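Local structure of AP-4 complex accessory subunit Tepsin (5WF2) at residues 76-81 with 116-121. The protein probably associates with the AP-4 adaptor complex and may take part in vesicular trafficking of proteins at the trans-Golgi network. Residues are numbered along the deposited sequence; the frame is centred on the assembly and turned at random.
Sequences CVQMRA and GPVTNK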
ATOM      1  N   CYS A  76       2.760  -9.204   9.272  1.00 34.99           N
ATOM      2  CA  CYS A  76       1.467  -9.388   8.618  1.00 34.64           C
ATOM      3  C   CYS A  76       0.882  -8.048   8.197  1.00 32.69           C
ATOM      4  O   CYS A  76       0.309  -7.929   7.109  1.00 36.62           O
ATOM      5  CB  CYS A  76       0.482 -10.140   9.524  1.00 38.08           C
ATOM      6  SG  CYS A  76      -0.941 -10.771   8.640  1.00 40.97           S
ATOM      7  N   VAL A  77       1.030  -7.020   9.021  1.00 34.00           N
ATOM      8  CA  VAL A  77       0.508  -5.716   8.636  1.00 37.87           C
ATOM      9  C   VAL A  77       1.276  -5.186   7.426  1.00 31.91           C
ATOM     10  O   VAL A  77       0.678  -4.616   6.507  1.00 27.87           O
ATOM     11  CB  VAL A  77       0.560  -4.739   9.822  1.00 38.26           C
ATOM     12  CG1 VAL A  77       0.382  -3.309   9.363  1.00 36.22           C
ATOM     13  CG2 VAL A  77      -0.531  -5.089  10.862  1.00 35.87           C
ATOM     14  N   GLN A  78       2.598  -5.387   7.395  1.00 30.15           N
ATOM     15  CA  GLN A  78       3.384  -4.965   6.234  1.00 27.21           C
ATOM     16  C   GLN A  78       2.916  -5.674   4.978  1.00 30.98           C
ATOM     17  O   GLN A  78       2.797  -5.052   3.915  1.00 25.01           O
ATOM     18  CB  GLN A  78       4.860  -5.240   6.453  1.00 31.53           C
ATOM     19  CG  GLN A  78       5.562  -4.312   7.439  1.00 33.88           C
ATOM     20  CD  GLN A  78       7.039  -4.618   7.521  1.00 30.85           C
ATOM     21  OE1 GLN A  78       7.436  -5.778   7.648  1.00 35.25           O
ATOM     22  NE2 GLN A  78       7.868  -3.587   7.422  1.00 39.29           N
ATOM     23  N   MET A  79       2.664  -6.987   5.068  1.00 25.79           N
ATOM     24  CA  MET A  79       2.227  -7.752   3.908  1.00 27.32           C
ATOM     25  C   MET A  79       0.885  -7.251   3.388  1.00 25.76           C
ATOM     26  O   MET A  79       0.715  -7.047   2.182  1.00 23.84           O
ATOM     27  CB  MET A  79       2.157  -9.252   4.251  1.00 31.34           C
ATOM     28  CG  MET A  79       3.537  -9.899   4.377  1.00 29.46           C
ATOM     29  SD  MET A  79       4.388 -10.105   2.805  1.00 34.72           S
ATOM     30  CE  MET A  79       3.373 -11.327   1.988  1.00 39.50           C
ATOM     31  N   ARG A  80      -0.066  -7.002   4.286  1.00 24.06           N
ATOM     32  CA  ARG A  80      -1.381  -6.531   3.857  1.00 25.20           C
ATOM     33  C   ARG A  80      -1.301  -5.122   3.297  1.00 23.08           C
ATOM     34  O   ARG A  80      -1.993  -4.801   2.322  1.00 22.82           O
ATOM     35  CB  ARG A  80      -2.385  -6.607   5.020  1.00 26.75           C
ATOM     36  CG  ARG A  80      -2.652  -8.061   5.492  1.00 28.04           C
ATOM     37  CD  ARG A  80      -3.694  -8.118   6.598  1.00 29.22           C
ATOM     38  NE  ARG A  80      -4.997  -7.659   6.146  1.00 26.25           N
ATOM     39  CZ  ARG A  80      -5.906  -8.423   5.569  1.00 27.96           C
ATOM     40  NH1 ARG A  80      -5.665  -9.696   5.393  1.00 35.67           N
ATOM     41  NH2 ARG A  80      -7.072  -7.906   5.176  1.00 31.90           N
ATOM     42  N   ALA A  81      -0.481  -4.268   3.901  1.00 24.39           N
ATOM     43  CA  ALA A  81      -0.292  -2.914   3.381  1.00 20.45           C
ATOM     44  C   ALA A  81       0.311  -2.955   1.986  1.00 20.13           C
ATOM     45  O   ALA A  81      -0.153  -2.230   1.106  1.00 22.17           O
ATOM     46  CB  ALA A  81       0.581  -2.095   4.335  1.00 22.42           C
ATOM     47  N   GLY A 116      12.834 -12.862   2.450  1.00 32.54           N
ATOM     48  CA  GLY A 116      11.656 -13.154   3.226  1.00 31.03           C
ATOM     49  C   GLY A 116      10.425 -12.598   2.521  1.00 32.53           C
ATOM     50  O   GLY A 116      10.540 -11.952   1.479  1.00 30.71           O
ATOM     51  N   PRO A 117       9.241 -12.805   3.096  1.00 35.97           N
ATOM     52  CA  PRO A 117       7.994 -12.437   2.388  1.00 37.44           C
ATOM     53  C   PRO A 117       7.859 -10.957   2.047  1.00 32.64           C
ATOM     54  O   PRO A 117       7.424 -10.608   0.932  1.00 27.75           O
ATOM     55  CB  PRO A 117       6.900 -12.864   3.377  1.00 41.18           C
ATOM     56  CG  PRO A 117       7.548 -13.849   4.303  1.00 45.81           C
ATOM     57  CD  PRO A 117       8.987 -13.434   4.403  1.00 39.80           C
ATOM     58  N   VAL A 118       8.150 -10.079   3.003  1.00 29.16           N
ATOM     59  CA  VAL A 118       7.979  -8.646   2.788  1.00 25.18           C
ATOM     60  C   VAL A 118       8.992  -8.150   1.773  1.00 29.93           C
ATOM     61  O   VAL A 118       8.651  -7.406   0.852  1.00 27.38           O
ATOM     62  CB  VAL A 118       8.081  -7.890   4.119  1.00 29.52           C
ATOM     63  CG1 VAL A 118       8.167  -6.358   3.932  1.00 27.36           C
ATOM     64  CG2 VAL A 118       6.895  -8.224   4.990  1.00 34.44           C
ATOM     65  N   THR A 119      10.243  -8.593   1.895  1.00 27.44           N
ATOM     66  CA  THR A 119      11.268  -8.212   0.932  1.00 28.73           C
ATOM     67  C   THR A 119      10.876  -8.662  -0.473  1.00 25.99           C
ATOM     68  O   THR A 119      10.984  -7.902  -1.451  1.00 25.82           O
ATOM     69  CB  THR A 119      12.632  -8.816   1.344  1.00 23.40           C
ATOM     70  OG1 THR A 119      13.083  -8.217   2.574  1.00 28.35           O
ATOM     71  CG2 THR A 119      13.669  -8.551   0.267  1.00 28.74           C
ATOM     72  N   ASN A 120      10.425  -9.910  -0.596  1.00 25.84           N
ATOM     73  CA  ASN A 120      10.057 -10.443  -1.895  1.00 29.24           C
ATOM     74  C   ASN A 120       8.884  -9.665  -2.482  1.00 25.18           C
ATOM     75  O   ASN A 120       8.890  -9.291  -3.662  1.00 26.01           O
ATOM     76  CB  ASN A 120       9.706 -11.933  -1.774  1.00 30.99           C
ATOM     77  CG  ASN A 120       9.295 -12.555  -3.122  1.00 47.24           C
ATOM     78  OD1 ASN A 120       8.166 -13.053  -3.291  1.00 50.28           O
ATOM     79  ND2 ASN A 120      10.213 -12.529  -4.086  1.00 40.04           N
ATOM     80  N   LYS A 121       7.866  -9.430  -1.679  1.00 22.13           N
ATOM     81  CA  LYS A 121       6.668  -8.783  -2.196  1.00 27.30           C
ATOM     82  C   LYS A 121       6.953  -7.330  -2.566  1.00 23.16           C
ATOM     83  O   LYS A 121       6.462  -6.835  -3.591  1.00 19.65           O
ATOM     84  CB  LYS A 121       5.534  -8.885  -1.177  1.00 22.40           C
ATOM     85  CG  LYS A 121       4.157  -8.413  -1.743  1.00 29.47           C
ATOM     86  CD  LYS A 121       2.965  -8.661  -0.780  1.00 33.68           C
ATOM     87  CE  LYS A 121       1.707  -9.098  -1.563  1.00 39.71           C
ATOM     88  NZ  LYS A 121       1.567  -8.247  -2.778  1.00 43.76           N
TER
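Met79 and Val118 mark where the backbones of 76-81 and 116-121 come nearest, with 5.9 Å from Met79 CA to Val118 CA. Both segments are early turns of helices that run nearly parallel: the axes of 76-81 and 117-121 are inclined by 16° and approach to 9.7 Å, a spacing bridged by side chains. Gly116 stands at the N-cap position of the second helix, and Asn120 N donates to its O within the first turn.

Met79 supplies most of the first helix's share of the interface. Its CG lies 3.8 Å from Val118 CG2; the chain then bends at chi2 (-72°), placing SD beside the backbone of Pro117, 3.6 Å from Pro117 O and 3.8 Å from Pro117 CB. A second bend at chi3 carries the methyl CE to 3.9 Å from Lys121 CD, so Met79 meets the aliphatic part of the lysine. Val118 is also met by Gln78, whose side chain crosses that of Val118 at about a right angle and lays OE1 against both methyls, 3.7 Å from Val118 CG2 and 3.8 Å from Val118 CG1. That approach is van der Waals in kind; the amide's polar anchor is elsewhere, NE2 donating to Leu70 O.

The contact lies near the surface of the all-helical VHS/ENTH-like domain of tepsin, packing helix 75-89 against helix 117-132. Helix 96-111 adjoins both, through Leu110 against Gln78 and Val118, while Arg80 turns from the interface to form a salt bridge with Glu46 of helix 44-56.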